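Local coordinates for protein beta-N-acetylhexosaminidase (Mycobacterium smegmatis, PDB 4YYF) that probably hydrolyses terminal non-reducing N-acetyl-D-hexosamine residues in N-acetyl-beta-D-hexosaminides, as a member of glycosyl hydrolase family 3, at residues A[157-162]-A[200-205]; A[52-57]-A[74-79]; A[263-268]-A[309-314]. The protein carries 1 engineered substitution. All coordinates share one frame; numbering follows the deposited sequence.

Interaction 1: A[157-162]-A[200-205]; sequences PVVDVT and PVLKHF
Pro157 meets Leu202 and Lys203 at the start of this buried contact. Its ring lies side by side with the Leu202 side chain, CG 3.9 Å from Leu202 CD2. The Pro157 carbonyl receives a weak bond from the backbone N of Lys203 and a CA-H...O contact from Leu202. Helix 179-196 packs on the Pro157 ring through Ala186 and Ala190.

Val158 pairs with Lys203 in a single parallel bridge. Its CG2 branch touches the aliphatic part of the lysine, 3.6 Å from Lys203 CE. Lys203 is extended beyond CG, which carries NZ past the valine to the Phe155 carbonyl and into a salt bridge with Glu106.

Val159 donates its N-H to Lys203 O at 2.7 Å, nearly straight at 167°. Its CG1 branch reaches the same Leu202 methyl that meets Pro157. The two segments run roughly parallel here. Segment 157-162 follows strand 153-154 and runs beside the C-terminal part of the neighbouring strand 199-205, at the end of the family's TIM barrel where such folds carry their active site.

Asp160 grips His204 with both carboxylate oxygens. OD2 takes the ring N-H of His204 ND1 at 2.8 Å through its syn lone pair. The donor angle is 171°, and the carboxylate and ring planes are only 15° apart. OD1 takes the backbone N-H of His204 at 3.0 Å, from above the carboxylate plane. OD1 also accepts from His208 N. The ND1 bond fixes the rotation of the imidazole, while the backbone bond to OD1 helps set the carboxylate that receives it. Lys203 CG sits 3.6 Å above the ring, over its centre. A cis peptide joins Lys203 to His204. A bound acetate, probably from the crystallisation liquor, lies beside the imidazole, consistent with a pocket here.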
ATOM      1  N   PRO A 157      -4.123  -1.682  -8.533  1.00 14.65           N
ATOM      2  CA  PRO A 157      -5.574  -1.579  -8.577  1.00 14.80           C
ATOM      3  C   PRO A 157      -6.246  -2.090  -7.315  1.00 16.16           C
ATOM      4  O   PRO A 157      -5.748  -2.973  -6.622  1.00 15.24           O
ATOM      5  CB  PRO A 157      -5.946  -2.518  -9.728  1.00 13.16           C
ATOM      6  CG  PRO A 157      -4.903  -3.624  -9.619  1.00 14.32           C
ATOM      7  CD  PRO A 157      -3.628  -2.860  -9.273  1.00 13.13           C
ATOM      8  N   VAL A 158      -7.411  -1.521  -7.054  1.00 16.10           N
ATOM      9  CA  VAL A 158      -8.364  -2.071  -6.110  1.00 16.57           C
ATOM     10  C   VAL A 158      -8.842  -3.404  -6.669  1.00 16.57           C
ATOM     11  O   VAL A 158      -9.256  -3.485  -7.827  1.00 15.94           O
ATOM     12  CB  VAL A 158      -9.571  -1.119  -5.997  1.00 18.25           C
ATOM     13  CG1 VAL A 158     -10.737  -1.778  -5.236  1.00 17.27           C
ATOM     14  CG2 VAL A 158      -9.144   0.185  -5.331  1.00 16.44           C
ATOM     15  N   VAL A 159      -8.790  -4.453  -5.858  1.00 15.35           N
ATOM     16  CA  VAL A 159      -9.333  -5.742  -6.283  1.00 14.21           C
ATOM     17  C   VAL A 159     -10.541  -6.117  -5.436  1.00 15.19           C
ATOM     18  O   VAL A 159     -11.097  -7.213  -5.570  1.00 18.43           O
ATOM     19  CB  VAL A 159      -8.264  -6.865  -6.268  1.00 22.28           C
ATOM     20  CG1 VAL A 159      -7.128  -6.547  -7.259  1.00 18.32           C
ATOM     21  CG2 VAL A 159      -7.709  -7.046  -4.870  1.00 16.44           C
ATOM     22  N   ASP A 160     -10.964  -5.188  -4.584  1.00 17.74           N
ATOM     23  CA  ASP A 160     -12.230  -5.333  -3.876  1.00 15.77           C
ATOM     24  C   ASP A 160     -13.374  -5.609  -4.841  1.00 19.13           C
ATOM     25  O   ASP A 160     -13.419  -5.073  -5.953  1.00 21.50           O
ATOM     26  CB  ASP A 160     -12.553  -4.072  -3.071  1.00 20.07           C
ATOM     27  CG  ASP A 160     -11.521  -3.773  -2.006  1.00 23.42           C
ATOM     28  OD1 ASP A 160     -10.978  -4.728  -1.402  1.00 20.94           O
ATOM     29  OD2 ASP A 160     -11.242  -2.571  -1.777  1.00 18.97           O
ATOM     30  N   VAL A 161     -14.299  -6.456  -4.399  1.00 19.33           N
ATOM     31  CA  VAL A 161     -15.430  -6.885  -5.201  1.00 17.46           C
ATOM     32  C   VAL A 161     -16.675  -6.311  -4.545  1.00 19.36           C
ATOM     33  O   VAL A 161     -16.890  -6.527  -3.355  1.00 21.73           O
ATOM     34  CB  VAL A 161     -15.512  -8.426  -5.183  1.00 18.16           C
ATOM     35  CG1 VAL A 161     -16.713  -8.910  -5.946  1.00 20.34           C
ATOM     36  CG2 VAL A 161     -14.212  -9.026  -5.741  1.00 21.48           C
ATOM     37  N   THR A 162     -17.493  -5.572  -5.294  1.00 20.58           N
ATOM     38  CA  THR A 162     -18.683  -4.970  -4.695  1.00 21.70           C
ATOM     39  C   THR A 162     -19.718  -4.543  -5.720  1.00 27.66           C
ATOM     40  O   THR A 162     -19.407  -4.322  -6.894  1.00 32.50           O
ATOM     41  CB  THR A 162     -18.326  -3.719  -3.848  1.00 26.87           C
ATOM     42  OG1 THR A 162     -19.448  -3.349  -3.038  1.00 26.43           O
ATOM     43  CG2 THR A 162     -17.986  -2.551  -4.741  1.00 26.83           C
ATOM     44  N   PRO A 200       2.696  -1.980  -8.831  1.00 16.29           N
ATOM     45  CA  PRO A 200       1.276  -1.951  -8.471  1.00 13.80           C
ATOM     46  C   PRO A 200       1.027  -2.605  -7.108  1.00 17.27           C
ATOM     47  O   PRO A 200       1.801  -3.474  -6.681  1.00 15.72           O
ATOM     48  CB  PRO A 200       0.611  -2.746  -9.597  1.00 15.67           C
ATOM     49  CG  PRO A 200       1.674  -3.683 -10.092  1.00 13.43           C
ATOM     50  CD  PRO A 200       3.023  -3.080  -9.766  1.00 15.23           C
ATOM     51  N   VAL A 201      -0.019  -2.159  -6.414  1.00 15.11           N
ATOM     52  CA  VAL A 201      -0.343  -2.697  -5.088  1.00 14.43           C
ATOM     53  C   VAL A 201      -1.818  -3.108  -5.058  1.00 17.85           C
ATOM     54  O   VAL A 201      -2.697  -2.259  -5.132  1.00 18.11           O
ATOM     55  CB  VAL A 201      -0.078  -1.668  -3.966  1.00 12.91           C
ATOM     56  CG1 VAL A 201      -0.245  -2.338  -2.577  1.00 10.52           C
ATOM     57  CG2 VAL A 201       1.340  -1.057  -4.088  1.00 11.75           C
ATOM     58  N   LEU A 202      -2.075  -4.410  -4.959  1.00 13.12           N
ATOM     59  CA  LEU A 202      -3.439  -4.937  -4.883  1.00 14.41           C
ATOM     60  C   LEU A 202      -4.055  -4.628  -3.514  1.00 15.97           C
ATOM     61  O   LEU A 202      -3.436  -4.897  -2.487  1.00 17.36           O
ATOM     62  CB  LEU A 202      -3.408  -6.453  -5.081  1.00 14.56           C
ATOM     63  CG  LEU A 202      -2.607  -6.984  -6.273  1.00 16.42           C
ATOM     64  CD1 LEU A 202      -2.548  -8.509  -6.231  1.00 17.28           C
ATOM     65  CD2 LEU A 202      -3.233  -6.523  -7.589  1.00 17.08           C
ATOM     66  N   LYS A 203      -5.271  -4.084  -3.479  1.00 16.29           N
ATOM     67  CA  LYS A 203      -5.880  -3.684  -2.197  1.00 14.53           C
ATOM     68  C   LYS A 203      -7.403  -3.897  -2.249  1.00 17.71           C
ATOM     69  O   LYS A 203      -7.960  -3.934  -3.349  1.00 20.30           O
ATOM     70  CB  LYS A 203      -5.517  -2.221  -1.879  1.00 15.77           C
ATOM     71  CG  LYS A 203      -6.184  -1.189  -2.785  1.00 18.73           C
ATOM     72  CD  LYS A 203      -5.506   0.195  -2.640  1.00 15.27           C
ATOM     73  CE  LYS A 203      -6.311   1.292  -3.340  1.00 15.18           C
ATOM     74  NZ  LYS A 203      -5.635   2.633  -3.227  1.00 14.43           N
ATOM     75  N   HIS A 204      -8.099  -4.050  -1.112  1.00 17.47           N
ATOM     76  CA  HIS A 204      -7.561  -4.025   0.252  1.00 15.97           C
ATOM     77  C   HIS A 204      -7.738  -5.415   0.894  1.00 20.23           C
ATOM     78  O   HIS A 204      -8.845  -5.787   1.282  1.00 22.09           O
ATOM     79  CB  HIS A 204      -8.308  -2.973   1.106  1.00 11.44           C
ATOM     80  CG  HIS A 204      -8.308  -1.587   0.530  1.00 15.61           C
ATOM     81  ND1 HIS A 204      -9.207  -1.180  -0.450  1.00 19.80           N
ATOM     82  CD2 HIS A 204      -7.553  -0.495   0.800  1.00 13.50           C
ATOM     83  CE1 HIS A 204      -8.979   0.076  -0.761  1.00 18.92           C
ATOM     84  NE2 HIS A 204      -7.975   0.526  -0.014  1.00 18.66           N
ATOM     85  N   PHE A 205      -6.653  -6.177   1.004  1.00 15.49           N
ATOM     86  CA  PHE A 205      -6.689  -7.575   1.466  1.00 15.32           C
ATOM     87  C   PHE A 205      -7.154  -7.708   2.926  1.00 19.44           C
ATOM     88  O   PHE A 205      -6.747  -6.921   3.786  1.00 19.02           O
ATOM     89  CB  PHE A 205      -5.281  -8.168   1.306  1.00 14.11           C
ATOM     90  CG  PHE A 205      -5.174  -9.638   1.607  1.00 16.31           C
ATOM     91  CD1 PHE A 205      -4.907 -10.085   2.900  1.00 14.73           C
ATOM     92  CD2 PHE A 205      -5.274 -10.579   0.583  1.00 15.59           C
ATOM     93  CE1 PHE A 205      -4.779 -11.449   3.175  1.00 16.25           C
ATOM     94  CE2 PHE A 205      -5.140 -11.940   0.856  1.00 17.10           C
ATOM     95  CZ  PHE A 205      -4.889 -12.372   2.158  1.00 15.05           C
TER

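Interaction 2: A[52-57]-A[74-79]; sequences GVTDAA and GSWTDL
Thr77 is held against the backbone of Val53 and Thr54 by its whole side chain. CB comes first, 3.5 Å from Val53 O. At CB the chain forks. OG1 stands anti to the carbonyl carbon (chi1 -51°) and donates to Val53 O at 2.7 Å. The bond is almost in line with the carbonyl, with a C=O...donor angle of 174°. The same OG1 accepts the N-H of Gly74, 2.9 Å from Gly74 N and nearly straight. The hydroxyl therefore links the start of its own loop to the facing chain. The other branch, CG2, lies against Val53 O at 3.6 Å and leans toward Thr54 O.

The backbone continues the grip one residue later. Asp78 N donates to Thr54 O at 2.8 Å, from above the carbonyl plane. Beside this bond the CB atoms of Asp55 and Asp78 touch at 4.0 Å. Their carboxylates diverge: Asp55 caps the start of helix 56-66 through the N-H of Asp58, and Asp78 OD1 hydrogen-bonds to Ser80 OG.

Trp76 completes the contact. The CD1-NE1 edge of its indole faces Val53 O, with CD1 and NE1 each 3.1 Å from that oxygen, while CZ2 lies near Gly52 CA. Gly74 CA covers one face of the indole, off its centre. Ile322 also packs on this tryptophan.

Gly74 to Thr77 form a type I beta turn, closed by Thr77 N to Gly74 O. Here the loops following adjacent parallel strands 49-52 and 70-73 are joined, beside the N-cap of helix 56-66, as part of the beta-alpha-beta architecture of a TIM barrel.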
ATOM      1  N   GLY A  52       3.198  10.241   4.413  1.00 13.81           N
ATOM      2  CA  GLY A  52       2.670  11.317   3.582  1.00 14.71           C
ATOM      3  C   GLY A  52       3.405  12.614   3.853  1.00 17.22           C
ATOM      4  O   GLY A  52       3.751  12.899   5.007  1.00 14.16           O
ATOM      5  N   VAL A  53       3.650  13.391   2.791  1.00 13.75           N
ATOM      6  CA  VAL A  53       4.360  14.666   2.880  1.00 13.36           C
ATOM      7  C   VAL A  53       3.495  15.796   2.322  1.00 15.39           C
ATOM      8  O   VAL A  53       2.685  15.559   1.439  1.00 16.69           O
ATOM      9  CB  VAL A  53       5.693  14.616   2.115  1.00 16.39           C
ATOM     10  CG1 VAL A  53       6.614  13.540   2.706  1.00 15.19           C
ATOM     11  CG2 VAL A  53       5.454  14.345   0.632  1.00 17.56           C
ATOM     12  N   THR A  54       3.654  17.015   2.844  1.00 13.25           N
ATOM     13  CA  THR A  54       2.815  18.144   2.425  1.00 15.52           C
ATOM     14  C   THR A  54       3.423  18.946   1.276  1.00 18.82           C
ATOM     15  O   THR A  54       2.709  19.609   0.513  1.00 20.23           O
ATOM     16  CB  THR A  54       2.540  19.118   3.580  1.00 21.25           C
ATOM     17  OG1 THR A  54       3.787  19.511   4.167  1.00 20.37           O
ATOM     18  CG2 THR A  54       1.657  18.477   4.633  1.00 20.90           C
ATOM     19  N   ASP A  55       4.747  18.894   1.164  1.00 16.00           N
ATOM     20  CA  ASP A  55       5.473  19.728   0.207  1.00 15.92           C
ATOM     21  C   ASP A  55       6.932  19.316   0.173  1.00 17.13           C
ATOM     22  O   ASP A  55       7.353  18.421   0.924  1.00 15.15           O
ATOM     23  CB  ASP A  55       5.361  21.205   0.600  1.00 15.64           C
ATOM     24  CG  ASP A  55       5.632  21.429   2.076  1.00 25.52           C
ATOM     25  OD1 ASP A  55       6.758  21.154   2.521  1.00 24.34           O
ATOM     26  OD2 ASP A  55       4.712  21.858   2.806  1.00 28.13           O
ATOM     27  N   ALA A  56       7.705  19.977  -0.678  1.00 17.50           N
ATOM     28  CA  ALA A  56       9.115  19.646  -0.843  1.00 18.14           C
ATOM     29  C   ALA A  56       9.892  19.765   0.474  1.00 18.90           C
ATOM     30  O   ALA A  56      10.697  18.900   0.782  1.00 16.97           O
ATOM     31  CB  ALA A  56       9.756  20.511  -1.927  1.00 17.51           C
ATOM     32  N   ALA A  57       9.655  20.828   1.246  1.00 12.57           N
ATOM     33  CA  ALA A  57      10.437  21.059   2.476  1.00 16.16           C
ATOM     34  C   ALA A  57      10.180  19.963   3.514  1.00 18.16           C
ATOM     35  O   ALA A  57      11.083  19.527   4.237  1.00 16.21           O
ATOM     36  CB  ALA A  57      10.150  22.459   3.068  1.00 17.62           C
ATOM     37  N   GLY A  74      -0.373  12.797  -1.584  1.00 18.82           N
ATOM     38  CA  GLY A  74      -1.812  12.696  -1.418  1.00 19.36           C
ATOM     39  C   GLY A  74      -2.519  13.987  -1.739  1.00 19.91           C
ATOM     40  O   GLY A  74      -1.900  14.926  -2.248  1.00 19.67           O
ATOM     41  N   SER A  75      -3.812  14.055  -1.428  1.00 19.98           N
ATOM     42  CA  SER A  75      -4.576  15.285  -1.632  1.00 25.02           C
ATOM     43  C   SER A  75      -4.010  16.448  -0.803  1.00 27.11           C
ATOM     44  O   SER A  75      -4.218  17.608  -1.130  1.00 32.03           O
ATOM     45  CB  SER A  75      -6.049  15.065  -1.287  1.00 25.61           C
ATOM     46  OG  SER A  75      -6.168  14.565   0.026  1.00 33.07           O
ATOM     47  N   TRP A  76      -3.284  16.118   0.261  1.00 27.90           N
ATOM     48  CA  TRP A  76      -2.686  17.109   1.160  1.00 29.17           C
ATOM     49  C   TRP A  76      -1.340  17.622   0.623  1.00 25.97           C
ATOM     50  O   TRP A  76      -0.690  18.451   1.250  1.00 27.78           O
ATOM     51  CB  TRP A  76      -2.468  16.467   2.541  1.00 26.85           C
ATOM     52  CG  TRP A  76      -1.590  15.264   2.439  1.00 26.76           C
ATOM     53  CD1 TRP A  76      -0.228  15.239   2.487  1.00 27.76           C
ATOM     54  CD2 TRP A  76      -2.010  13.907   2.234  1.00 31.07           C
ATOM     55  NE1 TRP A  76       0.227  13.951   2.323  1.00 32.22           N
ATOM     56  CE2 TRP A  76      -0.847  13.117   2.168  1.00 31.81           C
ATOM     57  CE3 TRP A  76      -3.258  13.289   2.100  1.00 33.51           C
ATOM     58  CZ2 TRP A  76      -0.892  11.732   1.974  1.00 34.18           C
ATOM     59  CZ3 TRP A  76      -3.302  11.915   1.909  1.00 33.37           C
ATOM     60  CH2 TRP A  76      -2.129  11.152   1.848  1.00 32.63           C
ATOM     61  N   THR A  77      -0.905  17.109  -0.522  1.00 19.55           N
ATOM     62  CA  THR A  77       0.423  17.443  -1.036  1.00 18.80           C
ATOM     63  C   THR A  77       0.401  18.557  -2.088  1.00 21.47           C
ATOM     64  O   THR A  77      -0.384  18.528  -3.036  1.00 20.90           O
ATOM     65  CB  THR A  77       1.113  16.199  -1.655  1.00 16.50           C
ATOM     66  OG1 THR A  77       1.067  15.112  -0.721  1.00 18.04           O
ATOM     67  CG2 THR A  77       2.560  16.496  -2.012  1.00 19.30           C
ATOM     68  N   ASP A  78       1.279  19.537  -1.899  1.00 19.12           N
ATOM     69  CA  ASP A  78       1.633  20.530  -2.908  1.00 20.79           C
ATOM     70  C   ASP A  78       2.350  19.809  -4.067  1.00 21.74           C
ATOM     71  O   ASP A  78       3.495  19.396  -3.915  1.00 22.45           O
ATOM     72  CB  ASP A  78       2.584  21.511  -2.223  1.00 34.08           C
ATOM     73  CG  ASP A  78       3.028  22.649  -3.114  1.00 53.59           C
ATOM     74  OD1 ASP A  78       3.342  22.415  -4.304  1.00 56.43           O
ATOM     75  OD2 ASP A  78       3.095  23.788  -2.597  1.00 58.18           O
ATOM     76  N   LEU A  79       1.698  19.670  -5.225  1.00 17.88           N
ATOM     77  CA  LEU A  79       2.259  18.863  -6.325  1.00 18.32           C
ATOM     78  C   LEU A  79       3.379  19.529  -7.136  1.00 20.44           C
ATOM     79  O   LEU A  79       3.983  18.895  -8.007  1.00 19.23           O
ATOM     80  CB  LEU A  79       1.155  18.414  -7.284  1.00 19.63           C
ATOM     81  CG  LEU A  79       0.057  17.537  -6.685  1.00 20.65           C
ATOM     82  CD1 LEU A  79      -0.934  17.095  -7.760  1.00 26.41           C
ATOM     83  CD2 LEU A  79       0.683  16.339  -6.014  1.00 16.47           C
TER

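Interaction 3: A[263-268]-A[309-314]; sequences ASLSPA and LRALQA
Ala314 points its methyl straight at the backbone of Leu265 and Ser266. CB lies 3.6 Å from both Leu265 C and Ser266 C, so the small side chain fits directly against the main chain. The Pro267 ring lies alongside the Ala314 methyl, with Pro267 CD 4.0 Å from Ala314 CB, while Pro267 CA makes a CA-H...O contact of 3.4 Å with Ala314 O.

Leu265 reaches toward the helix one turn earlier. Its CG is anti to the carbonyl carbon (chi1 -51°), and the CD2 branch lands 3.8 Å from Ala311 CB. It also lies near Arg310 CB. Arg310 starts toward Leu265, but its extended chain then leads away to a salt bridge with Asp306.

No direct hydrogen bond crosses the contact. Two waters do so instead, both donating to Leu265 O. One also donates to Arg310 O; the other accepts from Arg310 NH1 at 3.0 Å, in the guanidinium plane.

The loop entering helix 267-275 thus packs against the C-terminal half of helix 304-314, with Ser266 at the N-cap of helix 267-275, its OG accepting a weak bond from Ala268 N. Ile298 of helix 296-299 covers Leu265, and helix 327-340 packs against Leu309 and Leu312 of helix 304-314.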
ATOM      1  N   ALA A 263      -7.670  -6.047  10.308  1.00 18.92           N
ATOM      2  CA  ALA A 263      -6.914  -7.083   9.604  1.00 17.34           C
ATOM      3  C   ALA A 263      -5.431  -6.713   9.486  1.00 20.68           C
ATOM      4  O   ALA A 263      -4.562  -7.563   9.630  1.00 19.68           O
ATOM      5  CB  ALA A 263      -7.533  -7.376   8.234  1.00 18.34           C
ATOM      6  N   SER A 264      -5.154  -5.431   9.255  1.00 20.10           N
ATOM      7  CA  SER A 264      -3.787  -4.918   9.172  1.00 19.38           C
ATOM      8  C   SER A 264      -2.936  -5.161  10.423  1.00 20.76           C
ATOM      9  O   SER A 264      -1.695  -5.131  10.354  1.00 18.63           O
ATOM     10  CB  SER A 264      -3.826  -3.416   8.881  1.00 18.82           C
ATOM     11  OG  SER A 264      -4.658  -2.762   9.828  1.00 18.32           O
ATOM     12  N   LEU A 265      -3.592  -5.382  11.559  1.00 18.49           N
ATOM     13  CA  LEU A 265      -2.892  -5.547  12.841  1.00 22.14           C
ATOM     14  C   LEU A 265      -3.002  -6.965  13.405  1.00 22.58           C
ATOM     15  O   LEU A 265      -2.702  -7.203  14.575  1.00 23.80           O
ATOM     16  CB  LEU A 265      -3.423  -4.546  13.879  1.00 23.78           C
ATOM     17  CG  LEU A 265      -3.487  -3.072  13.471  1.00 21.71           C
ATOM     18  CD1 LEU A 265      -3.875  -2.208  14.675  1.00 24.74           C
ATOM     19  CD2 LEU A 265      -2.181  -2.579  12.860  1.00 24.65           C
ATOM     20  N   SER A 266      -3.426  -7.912  12.577  1.00 21.67           N
ATOM     21  CA  SER A 266      -3.649  -9.277  13.049  1.00 22.12           C
ATOM     22  C   SER A 266      -2.674 -10.237  12.363  1.00 22.82           C
ATOM     23  O   SER A 266      -2.593 -10.266  11.120  1.00 19.97           O
ATOM     24  CB  SER A 266      -5.112  -9.671  12.785  1.00 23.01           C
ATOM     25  OG  SER A 266      -5.336 -11.064  12.913  1.00 25.60           O
ATOM     26  N   PRO A 267      -1.908 -11.015  13.158  1.00 23.40           N
ATOM     27  CA  PRO A 267      -0.965 -11.982  12.578  1.00 25.19           C
ATOM     28  C   PRO A 267      -1.669 -12.967  11.669  1.00 24.50           C
ATOM     29  O   PRO A 267      -1.090 -13.415  10.679  1.00 24.76           O
ATOM     30  CB  PRO A 267      -0.420 -12.726  13.804  1.00 23.76           C
ATOM     31  CG  PRO A 267      -0.514 -11.729  14.906  1.00 30.67           C
ATOM     32  CD  PRO A 267      -1.773 -10.929  14.626  1.00 30.94           C
ATOM     33  N   ALA A 268      -2.911 -13.290  11.996  1.00 21.31           N
ATOM     34  CA  ALA A 268      -3.671 -14.240  11.189  1.00 25.89           C
ATOM     35  C   ALA A 268      -3.775 -13.824   9.724  1.00 20.79           C
ATOM     36  O   ALA A 268      -3.742 -14.672   8.825  1.00 20.92           O
ATOM     37  CB  ALA A 268      -5.037 -14.451  11.775  1.00 26.89           C
ATOM     38  N   LEU A 309       3.831  -0.359  15.389  1.00 18.49           N
ATOM     39  CA  LEU A 309       4.383  -1.519  16.087  1.00 20.40           C
ATOM     40  C   LEU A 309       3.520  -2.773  15.890  1.00 22.21           C
ATOM     41  O   LEU A 309       4.031  -3.842  15.541  1.00 22.13           O
ATOM     42  CB  LEU A 309       4.532  -1.217  17.581  1.00 21.15           C
ATOM     43  CG  LEU A 309       5.012  -2.399  18.431  1.00 24.89           C
ATOM     44  CD1 LEU A 309       6.251  -3.030  17.807  1.00 22.03           C
ATOM     45  CD2 LEU A 309       5.294  -2.000  19.886  1.00 25.34           C
ATOM     46  N   ARG A 310       2.219  -2.648  16.126  1.00 23.09           N
ATOM     47  CA  ARG A 310       1.314  -3.778  15.957  1.00 24.84           C
ATOM     48  C   ARG A 310       1.314  -4.318  14.525  1.00 22.89           C
ATOM     49  O   ARG A 310       1.270  -5.532  14.314  1.00 21.70           O
ATOM     50  CB  ARG A 310      -0.105  -3.400  16.394  1.00 23.93           C
ATOM     51  CG  ARG A 310      -0.279  -3.354  17.911  1.00 24.73           C
ATOM     52  CD  ARG A 310      -1.523  -2.592  18.313  1.00 26.97           C
ATOM     53  NE  ARG A 310      -1.695  -2.602  19.768  1.00 35.84           N
ATOM     54  CZ  ARG A 310      -2.255  -3.602  20.445  1.00 38.50           C
ATOM     55  NH1 ARG A 310      -2.711  -4.664  19.793  1.00 39.73           N
ATOM     56  NH2 ARG A 310      -2.362  -3.541  21.768  1.00 32.95           N
ATOM     57  N   ALA A 311       1.374  -3.423  13.543  1.00 21.60           N
ATOM     58  CA  ALA A 311       1.401  -3.851  12.149  1.00 22.88           C
ATOM     59  C   ALA A 311       2.657  -4.664  11.842  1.00 19.06           C
ATOM     60  O   ALA A 311       2.570  -5.739  11.260  1.00 18.13           O
ATOM     61  CB  ALA A 311       1.284  -2.658  11.198  1.00 21.82           C
ATOM     62  N   LEU A 312       3.819  -4.152  12.234  1.00 18.68           N
ATOM     63  CA  LEU A 312       5.083  -4.839  11.967  1.00 20.66           C
ATOM     64  C   LEU A 312       5.185  -6.132  12.757  1.00 22.19           C
ATOM     65  O   LEU A 312       5.791  -7.101  12.278  1.00 24.80           O
ATOM     66  CB  LEU A 312       6.288  -3.928  12.265  1.00 18.79           C
ATOM     67  CG  LEU A 312       6.305  -2.627  11.468  1.00 21.97           C
ATOM     68  CD1 LEU A 312       7.516  -1.758  11.862  1.00 20.94           C
ATOM     69  CD2 LEU A 312       6.283  -2.910   9.961  1.00 21.25           C
ATOM     70  N   GLN A 313       4.598  -6.159  13.956  1.00 24.32           N
ATOM     71  CA  GLN A 313       4.520  -7.399  14.740  1.00 24.80           C
ATOM     72  C   GLN A 313       3.657  -8.424  14.020  1.00 26.28           C
ATOM     73  O   GLN A 313       3.963  -9.620  14.017  1.00 27.01           O
ATOM     74  CB  GLN A 313       3.875  -7.161  16.112  1.00 26.63           C
ATOM     75  CG  GLN A 313       4.725  -6.489  17.156  1.00 29.24           C
ATOM     76  CD  GLN A 313       3.928  -6.222  18.428  1.00 35.67           C
ATOM     77  OE1 GLN A 313       2.747  -5.866  18.370  1.00 37.31           O
ATOM     78  NE2 GLN A 313       4.563  -6.414  19.579  1.00 37.34           N
ATOM     79  N   ALA A 314       2.561  -7.956  13.435  1.00 24.36           N
ATOM     80  CA  ALA A 314       1.595  -8.860  12.819  1.00 23.86           C
ATOM     81  C   ALA A 314       2.138  -9.443  11.513  1.00 20.10           C
ATOM     82  O   ALA A 314       1.812 -10.562  11.142  1.00 20.82           O
ATOM     83  CB  ALA A 314       0.272  -8.154  12.591  1.00 21.00           C
TER
HETATM   84  O   HOH W   1      -0.104  -7.294  15.981  1.00 29.62           O
HETATM   85  O   HOH W   2      -3.248  -6.127  17.229  1.00 32.69           O

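Overall arrangement
All three contacts lie in the family 3 TIM-barrel domain of a single chain. They follow one another along the sequence without overlap: interaction 2, then interaction 1, then interaction 3. Interactions 1 and 2 sit at strands, or the loops that follow them, of the same curled sheet. Strand 100-107 lies between strands 70-73 and 153-154. The centres of interactions 1 and 2 are 24 Å apart. Interaction 3 joins the loop entering helix 267-275 to helix 304-314, outside that sheet. Its centre is 19 Å from interaction 1 and 27 Å from interaction 2. None touches another. Interaction 1 is nearest the chain centre and lies beside bound acetate, which may mark a pocket. Interaction 2 joins two loops that follow strands.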